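Local coordinates for putative peptidyl-arginine deiminase (Chlorobium tepidum, PDB 1XKN), which probably hydrolyses guanidino groups, as an agmatine or protein-arginine deiminase, at residues A[174-179]-A[202-207]; A[121-126]-A[154-159]. One frame throughout, in Å; residues are numbered along the deposited sequence.

Contact 1. Residues A[174-179]-A[202-207]; sequences CLLNPN and VLWLGD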
ATOM      1  N   CYS A 174      15.134   2.303  -0.894  1.00  4.88           N
ATOM      2  CA  CYS A 174      14.192   3.305  -1.370  1.00  4.58           C
ATOM      3  C   CYS A 174      14.325   4.668  -0.698  1.00  4.83           C
ATOM      4  O   CYS A 174      14.625   5.659  -1.361  1.00  4.97           O
ATOM      5  CB  CYS A 174      12.757   2.790  -1.214  1.00  5.51           C
ATOM      6  SG  CYS A 174      11.487   3.920  -1.831  1.00  6.40           S
ATOM      7  N   LEU A 175      14.112   4.717   0.615  1.00  4.50           N
ATOM      8  CA  LEU A 175      14.178   5.983   1.331  1.00  4.38           C
ATOM      9  C   LEU A 175      15.531   6.681   1.349  1.00  4.89           C
ATOM     10  O   LEU A 175      15.610   7.858   1.694  1.00  6.65           O
ATOM     11  CB  LEU A 175      13.645   5.825   2.761  1.00  4.00           C
ATOM     12  CG  LEU A 175      12.198   6.307   2.934  1.00  4.25           C
ATOM     13  CD1 LEU A 175      11.273   5.495   2.037  1.00  4.39           C
ATOM     14  CD2 LEU A 175      11.768   6.187   4.388  1.00  5.95           C
ATOM     15  N   LEU A 176      16.600   5.980   0.988  1.00  3.52           N
ATOM     16  CA  LEU A 176      17.897   6.638   0.954  1.00  5.57           C
ATOM     17  C   LEU A 176      18.391   6.793  -0.483  1.00  5.62           C
ATOM     18  O   LEU A 176      19.522   7.215  -0.712  1.00  6.25           O
ATOM     19  CB  LEU A 176      18.933   5.888   1.806  1.00  6.49           C
ATOM     20  CG  LEU A 176      18.712   5.981   3.325  1.00  7.01           C
ATOM     21  CD1 LEU A 176      19.921   5.413   4.057  1.00  7.93           C
ATOM     22  CD2 LEU A 176      18.503   7.441   3.729  1.00  6.20           C
ATOM     23  N   ASN A 177      17.541   6.469  -1.455  1.00  5.07           N
ATOM     24  CA  ASN A 177      17.938   6.625  -2.850  1.00  5.37           C
ATOM     25  C   ASN A 177      17.944   8.120  -3.161  1.00  5.07           C
ATOM     26  O   ASN A 177      16.970   8.825  -2.895  1.00  4.80           O
ATOM     27  CB  ASN A 177      16.962   5.910  -3.796  1.00  5.54           C
ATOM     28  CG  ASN A 177      17.470   5.871  -5.231  1.00  6.02           C
ATOM     29  OD1 ASN A 177      17.879   6.890  -5.782  1.00  6.73           O
ATOM     30  ND2 ASN A 177      17.438   4.693  -5.841  1.00  8.50           N
ATOM     31  N   PRO A 178      19.055   8.628  -3.713  1.00  4.82           N
ATOM     32  CA  PRO A 178      19.160  10.052  -4.049  1.00  5.67           C
ATOM     33  C   PRO A 178      18.067  10.583  -4.977  1.00  5.15           C
ATOM     34  O   PRO A 178      17.847  11.795  -5.040  1.00  4.80           O
ATOM     35  CB  PRO A 178      20.547  10.153  -4.678  1.00  6.38           C
ATOM     36  CG  PRO A 178      21.317   9.116  -3.931  1.00  6.04           C
ATOM     37  CD  PRO A 178      20.351   7.951  -3.902  1.00  5.56           C
ATOM     38  N   ASN A 179      17.382   9.693  -5.692  1.00  5.35           N
ATOM     39  CA  ASN A 179      16.339  10.141  -6.610  1.00  4.36           C
ATOM     40  C   ASN A 179      15.034  10.543  -5.931  1.00  4.89           C
ATOM     41  O   ASN A 179      14.110  11.019  -6.592  1.00  4.67           O
ATOM     42  CB  ASN A 179      16.052   9.091  -7.703  1.00  6.24           C
ATOM     43  CG  ASN A 179      15.414   7.816  -7.168  1.00  4.92           C
ATOM     44  OD1 ASN A 179      14.811   7.802  -6.098  1.00  5.80           O
ATOM     45  ND2 ASN A 179      15.524   6.738  -7.939  1.00  7.89           N
ATOM     46  N   VAL A 202      12.486   3.779  13.673  1.00  3.69           N
ATOM     47  CA  VAL A 202      12.494   3.418  12.268  1.00  3.34           C
ATOM     48  C   VAL A 202      13.390   2.205  12.079  1.00  4.32           C
ATOM     49  O   VAL A 202      14.558   2.210  12.475  1.00  4.17           O
ATOM     50  CB  VAL A 202      13.020   4.569  11.383  1.00  3.38           C
ATOM     51  CG1 VAL A 202      12.997   4.151   9.920  1.00  4.83           C
ATOM     52  CG2 VAL A 202      12.172   5.814  11.595  1.00  5.99           C
ATOM     53  N   LEU A 203      12.828   1.162  11.480  1.00  1.78           N
ATOM     54  CA  LEU A 203      13.559  -0.073  11.229  1.00  4.25           C
ATOM     55  C   LEU A 203      13.949  -0.106   9.758  1.00  4.05           C
ATOM     56  O   LEU A 203      13.095  -0.264   8.882  1.00  4.47           O
ATOM     57  CB  LEU A 203      12.672  -1.275  11.562  1.00  4.91           C
ATOM     58  CG  LEU A 203      12.118  -1.361  12.986  1.00  6.87           C
ATOM     59  CD1 LEU A 203      11.095  -2.479  13.064  1.00  8.01           C
ATOM     60  CD2 LEU A 203      13.254  -1.601  13.973  1.00  6.48           C
ATOM     61  N   TRP A 204      15.241   0.033   9.488  1.00  3.92           N
ATOM     62  CA  TRP A 204      15.729   0.050   8.115  1.00  4.79           C
ATOM     63  C   TRP A 204      16.178  -1.284   7.542  1.00  5.21           C
ATOM     64  O   TRP A 204      17.216  -1.818   7.936  1.00  6.79           O
ATOM     65  CB  TRP A 204      16.893   1.035   7.976  1.00  3.95           C
ATOM     66  CG  TRP A 204      16.546   2.456   8.249  1.00  4.71           C
ATOM     67  CD1 TRP A 204      16.492   3.074   9.464  1.00  5.76           C
ATOM     68  CD2 TRP A 204      16.236   3.457   7.273  1.00  4.19           C
ATOM     69  NE1 TRP A 204      16.171   4.405   9.304  1.00  5.38           N
ATOM     70  CE2 TRP A 204      16.004   4.663   7.969  1.00  5.22           C
ATOM     71  CE3 TRP A 204      16.127   3.449   5.875  1.00  6.16           C
ATOM     72  CZ2 TRP A 204      15.676   5.853   7.316  1.00  7.22           C
ATOM     73  CZ3 TRP A 204      15.799   4.635   5.223  1.00  6.53           C
ATOM     74  CH2 TRP A 204      15.575   5.821   5.948  1.00  6.76           C
ATOM     75  N   LEU A 205      15.401  -1.816   6.603  1.00  6.32           N
ATOM     76  CA  LEU A 205      15.766  -3.062   5.937  1.00  4.27           C
ATOM     77  C   LEU A 205      16.680  -2.671   4.779  1.00  5.52           C
ATOM     78  O   LEU A 205      16.930  -1.483   4.562  1.00  5.36           O
ATOM     79  CB  LEU A 205      14.527  -3.789   5.413  1.00  5.05           C
ATOM     80  CG  LEU A 205      13.562  -4.287   6.495  1.00  4.07           C
ATOM     81  CD1 LEU A 205      12.365  -4.966   5.835  1.00  7.43           C
ATOM     82  CD2 LEU A 205      14.286  -5.263   7.413  1.00  6.77           C
ATOM     83  N   GLY A 206      17.161  -3.655   4.028  1.00  4.63           N
ATOM     84  CA  GLY A 206      18.076  -3.359   2.940  1.00  6.46           C
ATOM     85  C   GLY A 206      17.532  -3.194   1.536  1.00  5.95           C
ATOM     86  O   GLY A 206      16.830  -2.227   1.230  1.00  6.88           O
ATOM     87  N   ASP A 207      17.885  -4.139   0.669  1.00  7.18           N
ATOM     88  CA  ASP A 207      17.458  -4.115  -0.725  1.00  6.32           C
ATOM     89  C   ASP A 207      16.094  -4.767  -0.909  1.00  7.73           C
ATOM     90  O   ASP A 207      15.620  -5.496  -0.037  1.00  9.18           O
ATOM     91  CB  ASP A 207      18.484  -4.844  -1.597  1.00  9.46           C
ATOM     92  CG  ASP A 207      19.800  -4.093  -1.705  1.00 11.95           C
ATOM     93  OD1 ASP A 207      20.806  -4.719  -2.091  1.00 15.65           O
ATOM     94  OD2 ASP A 207      19.822  -2.878  -1.419  1.00 13.50           O
TER
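Leu175 and Trp204 have the nearest CA atoms of the two segments, 9.1 Å apart, so side chains alone bridge the gap between the end of helix 172-175 and strand 201-205. No hydrogen bond crosses between the segments, and the joint buried surface is 149 Å². The touching is done by the six-membered ring of Trp204. Leu175 CB lies 3.5 Å from Trp204 CZ3 and 3.7 Å from Trp204 CH2. Leu176 comes to the same corner with its branch point: CG is 3.7 Å from Trp204 CZ3. One of its methyls, CD2, follows at 4.0 Å from Trp204 CH2. Neither leucine sits squarely over a face or at an edge; the long directions of the side chains are roughly perpendicular to that of the indole. Leu175 has a chi1 of -100°, off the staggered values, and meets the ring more closely with CB than with its methyls. Within the strand segment, Val202 CG1 lies against one face of the indole, 3.2 Å from its plane and near the ring's outer border.

Leu176 is also where the backbone leaves the helix. Just after it, Asn177 N bonds back to Cys174 O at 3.0 Å. An Asx turn then begins: Asn179 N gives a nearly straight bond to Asn177 OD1 (2.8 Å, 169° at the hydrogen).

Strands 167-171 and 201-205 are parallel neighbours, joined by a beta-alpha-beta crossover through helices 172-175 and 186-197. The contact lies within this unit. Helix 186-197 supplies Ile189, which touches both leucines, Glu190, which accepts a hydrogen bond from Trp204 NE1, and Lys186, which makes a cation-pi contact with the indole. Thr170 of strand 167-171 touches Leu175 and Trp204, while Leu205 packs against helix 243-253.

Contact 2. Residues A[121-126]-A[154-159]; sequences NAWGGK and VLEGGA
Asn121 and Val154 have CA atoms 7.0 Å apart, and the CA atoms of Trp123 and Glu156 are 8.0 Å apart. Residues 122-125 all have positive phi and form a short, weakly bonded left-handed helical turn, while 154-159 is a loop ending in a 3-10 turn. Both belong to an alpha/beta propeller, the pentein fold expected for this family of guanidino-group modifying enzymes.

No hydrogen bond joins the segments, and contact is by side chains. Asn121 has CG lodged between its backbone N and carbonyl carbon (chi1 70°), which brings the amide group beside Val154. Asn121 CG is 4.0 Å from Val154 CG1, and the two side chains cross at about a right angle. The CB of Trp123 points away from the loop, but its indole swings back toward Glu156, which approaches the ring edge near the ring plane. Glu156 CD lies 4.1 Å from Trp123 CD1. The carboxylate is turned 72° from the ring, and the Glu156 chain bends at chi2 to place it there. Glu156 OE1 forms a salt bridge with Arg180 NE, and OE2 is hydrogen-bonded to His217 NE2. Trp123 NE1 is hydrogen-bonded to Asp97 OD1, and His217 meets the Trp123 ring edge-to-face.

Within the helical turn, Lys126 N bonds to Ala122 O at 3.0 Å. The Lys126 side chain folds back over the turn. Its NZ, also salt-bridged to Asp215, lies 2.9 Å from Trp123 O and meets that carbonyl almost head-on, with a C=O...N angle of 171°.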
ATOM      1  N   ASN A 121       6.886  11.782  -6.876  1.00  6.58           N
ATOM      2  CA  ASN A 121       7.639  12.083  -8.092  1.00  7.26           C
ATOM      3  C   ASN A 121       7.815  10.880  -9.019  1.00  7.02           C
ATOM      4  O   ASN A 121       8.846  10.733  -9.669  1.00  8.16           O
ATOM      5  CB  ASN A 121       9.005  12.716  -7.758  1.00  7.82           C
ATOM      6  CG  ASN A 121       9.999  11.744  -7.125  1.00  7.41           C
ATOM      7  OD1 ASN A 121      11.154  12.109  -6.882  1.00 11.44           O
ATOM      8  ND2 ASN A 121       9.571  10.522  -6.866  1.00  6.80           N
ATOM      9  N   ALA A 122       6.788  10.036  -9.085  1.00  8.42           N
ATOM     10  CA  ALA A 122       6.791   8.850  -9.944  1.00  8.85           C
ATOM     11  C   ALA A 122       8.005   7.951  -9.728  1.00  8.90           C
ATOM     12  O   ALA A 122       8.759   7.667 -10.660  1.00  9.91           O
ATOM     13  CB  ALA A 122       6.707   9.275 -11.413  1.00  9.12           C
ATOM     14  N   TRP A 123       8.173   7.505  -8.488  1.00  9.60           N
ATOM     15  CA  TRP A 123       9.271   6.627  -8.101  1.00 11.09           C
ATOM     16  C   TRP A 123      10.647   7.118  -8.559  1.00 11.28           C
ATOM     17  O   TRP A 123      11.414   6.362  -9.158  1.00 12.67           O
ATOM     18  CB  TRP A 123       9.032   5.202  -8.634  1.00  9.75           C
ATOM     19  CG  TRP A 123       7.684   4.605  -8.284  1.00 10.11           C
ATOM     20  CD1 TRP A 123       6.913   4.892  -7.191  1.00  9.48           C
ATOM     21  CD2 TRP A 123       6.977   3.588  -9.014  1.00 10.36           C
ATOM     22  NE1 TRP A 123       5.771   4.118  -7.198  1.00  9.17           N
ATOM     23  CE2 TRP A 123       5.786   3.311  -8.304  1.00 11.67           C
ATOM     24  CE3 TRP A 123       7.237   2.885 -10.199  1.00 10.46           C
ATOM     25  CZ2 TRP A 123       4.856   2.358  -8.742  1.00 10.44           C
ATOM     26  CZ3 TRP A 123       6.310   1.936 -10.634  1.00 11.70           C
ATOM     27  CH2 TRP A 123       5.135   1.684  -9.904  1.00 12.53           C
ATOM     28  N   GLY A 124      10.959   8.378  -8.278  1.00 10.73           N
ATOM     29  CA  GLY A 124      12.254   8.917  -8.660  1.00 12.06           C
ATOM     30  C   GLY A 124      12.311   9.487 -10.064  1.00 12.76           C
ATOM     31  O   GLY A 124      13.370   9.496 -10.691  1.00 12.84           O
ATOM     32  N   GLY A 125      11.169   9.959 -10.556  1.00 11.83           N
ATOM     33  CA  GLY A 125      11.107  10.543 -11.885  1.00 13.08           C
ATOM     34  C   GLY A 125      11.220   9.563 -13.037  1.00 13.71           C
ATOM     35  O   GLY A 125      11.865   9.862 -14.043  1.00 14.43           O
ATOM     36  N   LYS A 126      10.594   8.398 -12.902  1.00 11.81           N
ATOM     37  CA  LYS A 126      10.635   7.386 -13.951  1.00 13.37           C
ATOM     38  C   LYS A 126       9.451   7.515 -14.903  1.00 13.89           C
ATOM     39  O   LYS A 126       9.461   6.952 -15.998  1.00 14.49           O
ATOM     40  CB  LYS A 126      10.633   5.981 -13.343  1.00 13.29           C
ATOM     41  CG  LYS A 126      11.892   5.614 -12.573  1.00 15.11           C
ATOM     42  CD  LYS A 126      11.865   4.143 -12.180  1.00 15.39           C
ATOM     43  CE  LYS A 126      13.134   3.732 -11.448  1.00 15.58           C
ATOM     44  NZ  LYS A 126      13.277   4.432 -10.143  1.00 16.69           N
ATOM     45  N   VAL A 154       9.354  13.908  -0.413  1.00  4.13           N
ATOM     46  CA  VAL A 154       8.857  12.824  -1.250  1.00  4.38           C
ATOM     47  C   VAL A 154       8.771  11.544  -0.428  1.00  3.14           C
ATOM     48  O   VAL A 154       9.734  11.155   0.236  1.00  3.99           O
ATOM     49  CB  VAL A 154       9.789  12.575  -2.462  1.00  4.55           C
ATOM     50  CG1 VAL A 154       9.338  11.333  -3.235  1.00  6.01           C
ATOM     51  CG2 VAL A 154       9.784  13.793  -3.377  1.00  6.42           C
ATOM     52  N   LEU A 155       7.608  10.904  -0.465  1.00  3.54           N
ATOM     53  CA  LEU A 155       7.394   9.658   0.260  1.00  2.80           C
ATOM     54  C   LEU A 155       6.205   8.920  -0.331  1.00  2.87           C
ATOM     55  O   LEU A 155       5.142   9.507  -0.542  1.00  4.55           O
ATOM     56  CB  LEU A 155       7.125   9.924   1.747  1.00  3.09           C
ATOM     57  CG  LEU A 155       6.993   8.662   2.605  1.00  3.96           C
ATOM     58  CD1 LEU A 155       8.357   7.988   2.710  1.00  5.94           C
ATOM     59  CD2 LEU A 155       6.468   9.011   3.993  1.00  4.28           C
ATOM     60  N   GLU A 156       6.397   7.636  -0.612  1.00  3.69           N
ATOM     61  CA  GLU A 156       5.327   6.806  -1.147  1.00  3.95           C
ATOM     62  C   GLU A 156       4.824   5.925  -0.013  1.00  3.55           C
ATOM     63  O   GLU A 156       5.611   5.428   0.792  1.00  3.67           O
ATOM     64  CB  GLU A 156       5.834   5.907  -2.279  1.00  5.84           C
ATOM     65  CG  GLU A 156       6.338   6.651  -3.500  1.00  6.18           C
ATOM     66  CD  GLU A 156       7.846   6.637  -3.606  1.00  6.89           C
ATOM     67  OE1 GLU A 156       8.422   7.671  -4.006  1.00  7.93           O
ATOM     68  OE2 GLU A 156       8.456   5.585  -3.308  1.00  8.19           O
ATOM     69  N   GLY A 157       3.513   5.723   0.046  1.00  4.13           N
ATOM     70  CA  GLY A 157       2.952   4.890   1.091  1.00  4.17           C
ATOM     71  C   GLY A 157       3.469   3.464   1.038  1.00  4.40           C
ATOM     72  O   GLY A 157       3.557   2.790   2.066  1.00  6.10           O
ATOM     73  N   GLY A 158       3.814   2.999  -0.158  1.00  4.50           N
ATOM     74  CA  GLY A 158       4.304   1.641  -0.308  1.00  5.00           C
ATOM     75  C   GLY A 158       5.731   1.455   0.178  1.00  4.62           C
ATOM     76  O   GLY A 158       6.218   0.324   0.271  1.00  4.28           O
ATOM     77  N   ALA A 159       6.399   2.560   0.496  1.00  4.03           N
ATOM     78  CA  ALA A 159       7.778   2.513   0.967  1.00  3.34           C
ATOM     79  C   ALA A 159       7.886   2.423   2.485  1.00  3.81           C
ATOM     80  O   ALA A 159       8.981   2.266   3.030  1.00  3.72           O
ATOM     81  CB  ALA A 159       8.538   3.737   0.464  1.00  3.08           C
TER

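Both segments of contact 2 precede those of contact 1 in the sequence, yet the contact centres are only 12 Å apart and they touch directly. Helix 172-175 reaches the 154-159 loop: Leu175 CD1 is 3.6 Å and Cys174 SG 3.7 Å from Ala159 CB. The Asx turn after that helix reaches the left-handed turn, with Asn179 CG 3.7 Å from Gly124 CA. Asp215 ties these two turns together. Its OD2 pairs with both Asn179 ND2 and Lys126 NZ. The bound sodium ion lies about 9 Å from the side chain of Val154 in contact 2; its site is formed by Asn117, Trp118 and Asn134, outside both contacts.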